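Local coordinates for protein pectate lyase/Amb allergen (Acidovorax citrulli, PDB 4HWV) that probably cleaves pectate in plant cell walls as a calcium-binding polysaccharide lyase of family 1, at residues S418-V430 and L438-P452. Numbering follows the deposited sequence.
Sequences SECASTFYDSGTV and LTAAVRWSSALAAAP
Strand 423-427 and helix 438-445 meet where Phe-424 and Asp-426 of the strand touch Leu-438, Thr-439 and Val-442 of the helix, their axes 7.8 Å apart and nearly antiparallel at 154°. Beyond the helix the chain turns at 446-449 and comes back beside the start of the strand, where Ala-450 N donates a nearly straight 2.8 Å hydrogen bond to Ser-422 O. One water joins Ser-422 N to Leu-448 O, backbone to backbone; another joins Asp-426 N to the Thr-439 hydroxyl.

Asp-426 shows how one carboxylate can receive the first turn of a helix. Its CG sits between backbone N and carbonyl carbon (chi1 81°), which turns both oxygens to the helix start. OD1 takes Thr-439 OG1 at 2.7 Å on its anti lone pair and Thr-439 N from above the carboxylate plane; OD2 accepts Leu-438 N at 3.1 Å, also from above, and Thr-429 OG1 on its own anti lone pair. Four donors thus fix the group's rotation, and the N-terminal end of the helix probably favours its negative charge.

With CG anti to the backbone N (chi1 -176°), Phe-424 carries its ring against the helix: Val-442 CG2 stands 3.7 Å above the ring centre in a CH-pi contact, while Thr-439 OG1 lies at the edge, in plane. Leu-371 and Val-377 also touch this ring. Farther along, Pro-452 CG rests 3.9 Å from Tyr-425 CB.

Strand 423-427 pairs in parallel with strand 376-387. Leu-438 and Val-442 lie against Ala-399, and Val-442 and Ala-449 against Leu-371, so helix and returning loop pack on the last parallel strands, near the C-terminal end of the right-handed parallel beta-helix characteristic of family 1 pectate lyases.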
loop_
_atom_site.group_PDB
_atom_site.type_symbol
_atom_site.label_atom_id
_atom_site.label_comp_id
_atom_site.label_asym_id
_atom_site.label_seq_id
_atom_site.Cartn_x
_atom_site.Cartn_y
_atom_site.Cartn_z
ATOM N N SER A 418 15.622 -23.535 -36.914
ATOM C CA SER A 418 15.740 -22.081 -36.779
ATOM C C SER A 418 14.690 -21.522 -35.819
ATOM O O SER A 418 14.980 -20.649 -35.009
ATOM C CB SER A 418 15.664 -21.376 -38.138
ATOM O OG SER A 418 14.425 -21.609 -38.789
ATOM N N GLU A 419 13.469 -22.036 -35.900
ATOM C CA GLU A 419 12.402 -21.560 -35.024
ATOM C C GLU A 419 12.620 -21.984 -33.575
ATOM O O GLU A 419 12.033 -21.411 -32.667
ATOM C CB GLU A 419 11.048 -22.059 -35.502
ATOM C CG GLU A 419 10.634 -21.522 -36.853
ATOM C CD GLU A 419 9.311 -22.105 -37.304
ATOM O OE1 GLU A 419 8.258 -21.473 -37.043
ATOM O OE2 GLU A 419 9.319 -23.198 -37.914
ATOM N N CYS A 420 13.464 -22.990 -33.360
ATOM C CA CYS A 420 13.694 -23.500 -32.015
ATOM C C CYS A 420 14.958 -22.950 -31.362
ATOM O O CYS A 420 15.247 -23.253 -30.209
ATOM C CB CYS A 420 13.664 -25.032 -32.030
ATOM S SG CYS A 420 12.045 -25.624 -32.580
ATOM N N ALA A 421 15.704 -22.129 -32.092
ATOM C CA ALA A 421 16.891 -21.521 -31.523
ATOM C C ALA A 421 16.527 -20.574 -30.379
ATOM O O ALA A 421 15.440 -19.994 -30.363
ATOM C CB ALA A 421 17.672 -20.771 -32.607
ATOM N N SER A 422 17.454 -20.426 -29.433
ATOM C CA SER A 422 17.356 -19.464 -28.346
ATOM C C SER A 422 18.396 -18.406 -28.646
ATOM O O SER A 422 19.591 -18.706 -28.639
ATOM C CB SER A 422 17.693 -20.118 -27.005
ATOM O OG SER A 422 16.831 -21.207 -26.715
ATOM N N THR A 423 17.966 -17.176 -28.925
ATOM C CA THR A 423 18.900 -16.148 -29.377
ATOM C C THR A 423 18.728 -14.835 -28.625
ATOM O O THR A 423 17.639 -14.509 -28.142
ATOM C CB THR A 423 18.785 -15.894 -30.903
ATOM O OG1 THR A 423 17.560 -15.214 -31.197
ATOM C CG2 THR A 423 18.827 -17.201 -31.681
ATOM N N PHE A 424 19.822 -14.097 -28.510
ATOM C CA PHE A 424 19.811 -12.829 -27.786
ATOM C C PHE A 424 20.676 -11.809 -28.508
ATOM O O PHE A 424 21.812 -12.100 -28.895
ATOM C CB PHE A 424 20.309 -13.036 -26.346
ATOM C CG PHE A 424 20.251 -11.786 -25.493
ATOM C CD1 PHE A 424 21.286 -10.853 -25.517
ATOM C CD2 PHE A 424 19.177 -11.556 -24.648
ATOM C CE1 PHE A 424 21.226 -9.704 -24.715
ATOM C CE2 PHE A 424 19.111 -10.420 -23.859
ATOM C CZ PHE A 424 20.134 -9.487 -23.899
ATOM N N TYR A 425 20.134 -10.609 -28.695
ATOM C CA TYR A 425 20.860 -9.486 -29.263
ATOM C C TYR A 425 20.664 -8.293 -28.349
ATOM O O TYR A 425 19.560 -8.036 -27.892
ATOM C CB TYR A 425 20.313 -9.148 -30.652
ATOM C CG TYR A 425 20.875 -7.874 -31.248
ATOM C CD1 TYR A 425 20.264 -6.640 -31.014
ATOM C CD2 TYR A 425 21.995 -7.904 -32.070
ATOM C CE1 TYR A 425 20.769 -5.467 -31.558
ATOM C CE2 TYR A 425 22.500 -6.737 -32.628
ATOM C CZ TYR A 425 21.880 -5.520 -32.369
ATOM O OH TYR A 425 22.379 -4.360 -32.928
ATOM N N ASP A 426 21.729 -7.546 -28.084
ATOM C CA ASP A 426 21.541 -6.207 -27.524
ATOM C C ASP A 426 22.491 -5.186 -28.109
ATOM O O ASP A 426 23.605 -5.507 -28.544
ATOM C CB ASP A 426 21.580 -6.154 -25.978
ATOM C CG ASP A 426 23.000 -6.146 -25.404
ATOM O OD1 ASP A 426 23.804 -7.025 -25.782
ATOM O OD2 ASP A 426 23.312 -5.272 -24.548
ATOM N N SER A 427 22.014 -3.949 -28.126
ATOM C CA SER A 427 22.817 -2.808 -28.519
ATOM C C SER A 427 22.377 -1.619 -27.676
ATOM O O SER A 427 21.199 -1.504 -27.319
ATOM C CB SER A 427 22.599 -2.510 -29.998
ATOM O OG SER A 427 23.419 -1.447 -30.425
ATOM N N GLY A 428 23.303 -0.723 -27.376
ATOM C CA GLY A 428 22.967 0.500 -26.687
ATOM C C GLY A 428 22.482 0.376 -25.251
ATOM O O GLY A 428 21.946 1.335 -24.722
ATOM N N THR A 429 22.704 -0.759 -24.597
ATOM C CA THR A 429 22.302 -0.895 -23.203
ATOM C C THR A 429 23.185 -0.008 -22.331
ATOM O O THR A 429 24.420 -0.030 -22.466
ATOM C CB THR A 429 22.466 -2.333 -22.706
ATOM O OG1 THR A 429 21.709 -3.203 -23.555
ATOM C CG2 THR A 429 21.957 -2.447 -21.266
ATOM N N VAL A 430 22.565 0.745 -21.421
ATOM C CA VAL A 430 23.315 1.545 -20.460
ATOM C C VAL A 430 22.973 1.092 -19.056
ATOM O O VAL A 430 21.803 0.954 -18.721
ATOM C CB VAL A 430 23.016 3.046 -20.639
ATOM C CG1 VAL A 430 23.710 3.893 -19.555
ATOM C CG2 VAL A 430 23.466 3.477 -22.020
ATOM N N LEU A 438 25.089 -6.900 -22.646
ATOM C CA LEU A 438 24.249 -7.956 -22.084
ATOM C C LEU A 438 24.460 -9.272 -22.806
ATOM O O LEU A 438 24.336 -10.332 -22.209
ATOM C CB LEU A 438 22.758 -7.583 -22.138
ATOM C CG LEU A 438 22.363 -6.300 -21.393
ATOM C CD1 LEU A 438 20.858 -6.063 -21.502
ATOM C CD2 LEU A 438 22.803 -6.313 -19.917
ATOM N N THR A 439 24.774 -9.209 -24.101
ATOM C CA THR A 439 24.972 -10.433 -24.873
ATOM C C THR A 439 26.128 -11.271 -24.309
ATOM O O THR A 439 26.025 -12.487 -24.206
ATOM C CB THR A 439 25.187 -10.123 -26.360
ATOM O OG1 THR A 439 24.036 -9.445 -26.875
ATOM C CG2 THR A 439 25.403 -11.403 -27.147
ATOM N N ALA A 440 27.215 -10.612 -23.921
ATOM C CA ALA A 440 28.340 -11.309 -23.310
ATOM C C ALA A 440 27.913 -12.006 -22.017
ATOM O O ALA A 440 28.321 -13.143 -21.743
ATOM C CB ALA A 440 29.502 -10.347 -23.066
ATOM N N ALA A 441 27.083 -11.335 -21.226
ATOM C CA ALA A 441 26.573 -11.946 -20.002
ATOM C C ALA A 441 25.692 -13.149 -20.312
ATOM O O ALA A 441 25.773 -14.181 -19.649
ATOM C CB ALA A 441 25.825 -10.935 -19.156
ATOM N N VAL A 442 24.860 -13.027 -21.339
ATOM C CA VAL A 442 24.001 -14.134 -21.723
ATOM C C VAL A 442 24.820 -15.354 -22.145
ATOM O O VAL A 442 24.490 -16.486 -21.776
ATOM C CB VAL A 442 22.981 -13.698 -22.797
ATOM C CG1 VAL A 442 22.269 -14.902 -23.432
ATOM C CG2 VAL A 442 21.984 -12.722 -22.169
ATOM N N ARG A 443 25.902 -15.118 -22.884
ATOM C CA ARG A 443 26.755 -16.212 -23.336
ATOM C C ARG A 443 27.396 -16.945 -22.156
ATOM O O ARG A 443 27.525 -18.160 -22.187
ATOM C CB ARG A 443 27.834 -15.713 -24.307
ATOM C CG ARG A 443 27.306 -15.196 -25.634
ATOM C CD ARG A 443 28.422 -15.112 -26.671
ATOM N NE ARG A 443 29.632 -14.500 -26.124
ATOM C CZ ARG A 443 29.925 -13.204 -26.201
ATOM N NH1 ARG A 443 29.099 -12.363 -26.810
ATOM N NH2 ARG A 443 31.053 -12.749 -25.667
ATOM N N TRP A 444 27.796 -16.210 -21.117
ATOM C CA TRP A 444 28.357 -16.870 -19.943
ATOM C C TRP A 444 27.264 -17.598 -19.168
ATOM O O TRP A 444 27.526 -18.610 -18.512
ATOM C CB TRP A 444 29.044 -15.862 -19.035
ATOM C CG TRP A 444 30.436 -15.548 -19.443
ATOM C CD1 TRP A 444 30.921 -14.334 -19.831
ATOM C CD2 TRP A 444 31.540 -16.464 -19.513
ATOM N NE1 TRP A 444 32.267 -14.429 -20.118
ATOM C CE2 TRP A 444 32.670 -15.726 -19.935
ATOM C CE3 TRP A 444 31.691 -17.831 -19.241
ATOM C CZ2 TRP A 444 33.927 -16.314 -20.108
ATOM C CZ3 TRP A 444 32.942 -18.411 -19.416
ATOM C CH2 TRP A 444 34.040 -17.650 -19.839
ATOM N N SER A 445 26.044 -17.072 -19.193
ATOM C CA SER A 445 24.934 -17.727 -18.512
ATOM C C SER A 445 24.600 -19.089 -19.134
ATOM O O SER A 445 24.375 -20.067 -18.421
ATOM C CB SER A 445 23.710 -16.795 -18.519
ATOM O OG SER A 445 22.645 -17.343 -17.772
ATOM N N SER A 446 24.593 -19.158 -20.465
ATOM C CA SER A 446 24.370 -20.421 -21.174
ATOM C C SER A 446 25.121 -20.442 -22.482
ATOM O O SER A 446 24.941 -19.567 -23.325
ATOM C CB SER A 446 22.886 -20.630 -21.494
ATOM O OG SER A 446 22.726 -21.822 -22.263
ATOM N N ALA A 447 25.931 -21.477 -22.663
ATOM C CA ALA A 447 26.618 -21.709 -23.925
ATOM C C ALA A 447 25.685 -22.239 -25.018
ATOM O O ALA A 447 26.135 -22.522 -26.129
ATOM C CB ALA A 447 27.768 -22.692 -23.708
ATOM N N LEU A 448 24.395 -22.386 -24.718
ATOM C CA LEU A 448 23.456 -22.917 -25.698
ATOM C C LEU A 448 22.757 -21.814 -26.477
ATOM O O LEU A 448 22.031 -22.098 -27.423
ATOM C CB LEU A 448 22.424 -23.828 -25.029
ATOM C CG LEU A 448 23.052 -25.016 -24.296
ATOM C CD1 LEU A 448 21.932 -25.793 -23.653
ATOM C CD2 LEU A 448 23.900 -25.907 -25.203
ATOM N N ALA A 449 22.948 -20.564 -26.053
ATOM C CA ALA A 449 22.392 -19.415 -26.770
ATOM C C ALA A 449 23.072 -19.303 -28.142
ATOM O O ALA A 449 24.286 -19.454 -28.241
ATOM C CB ALA A 449 22.591 -18.151 -25.955
ATOM N N ALA A 450 22.290 -19.050 -29.194
ATOM C CA ALA A 450 22.795 -19.088 -30.569
ATOM C C ALA A 450 22.710 -17.728 -31.242
ATOM O O ALA A 450 22.103 -16.811 -30.715
ATOM C CB ALA A 450 22.022 -20.100 -31.379
ATOM N N ALA A 451 23.323 -17.607 -32.417
ATOM C CA ALA A 451 23.346 -16.334 -33.130
ATOM C C ALA A 451 21.934 -15.902 -33.548
ATOM O O ALA A 451 21.175 -16.689 -34.111
ATOM C CB ALA A 451 24.261 -16.426 -34.347
ATOM N N PRO A 452 21.575 -14.640 -33.278
ATOM C CA PRO A 452 20.262 -14.136 -33.702
ATOM C C PRO A 452 20.054 -14.231 -35.214
ATOM O O PRO A 452 21.015 -14.097 -36.000
ATOM C CB PRO A 452 20.294 -12.674 -33.261
ATOM C CG PRO A 452 21.242 -12.649 -32.123
ATOM C CD PRO A 452 22.301 -13.662 -32.450
HETATM O O HOH W 1 19.744 -22.370 -29.308
HETATM O O HOH W 2 22.354 -15.548 -28.525
HETATM O O HOH W 3 24.210 -8.843 -29.515
#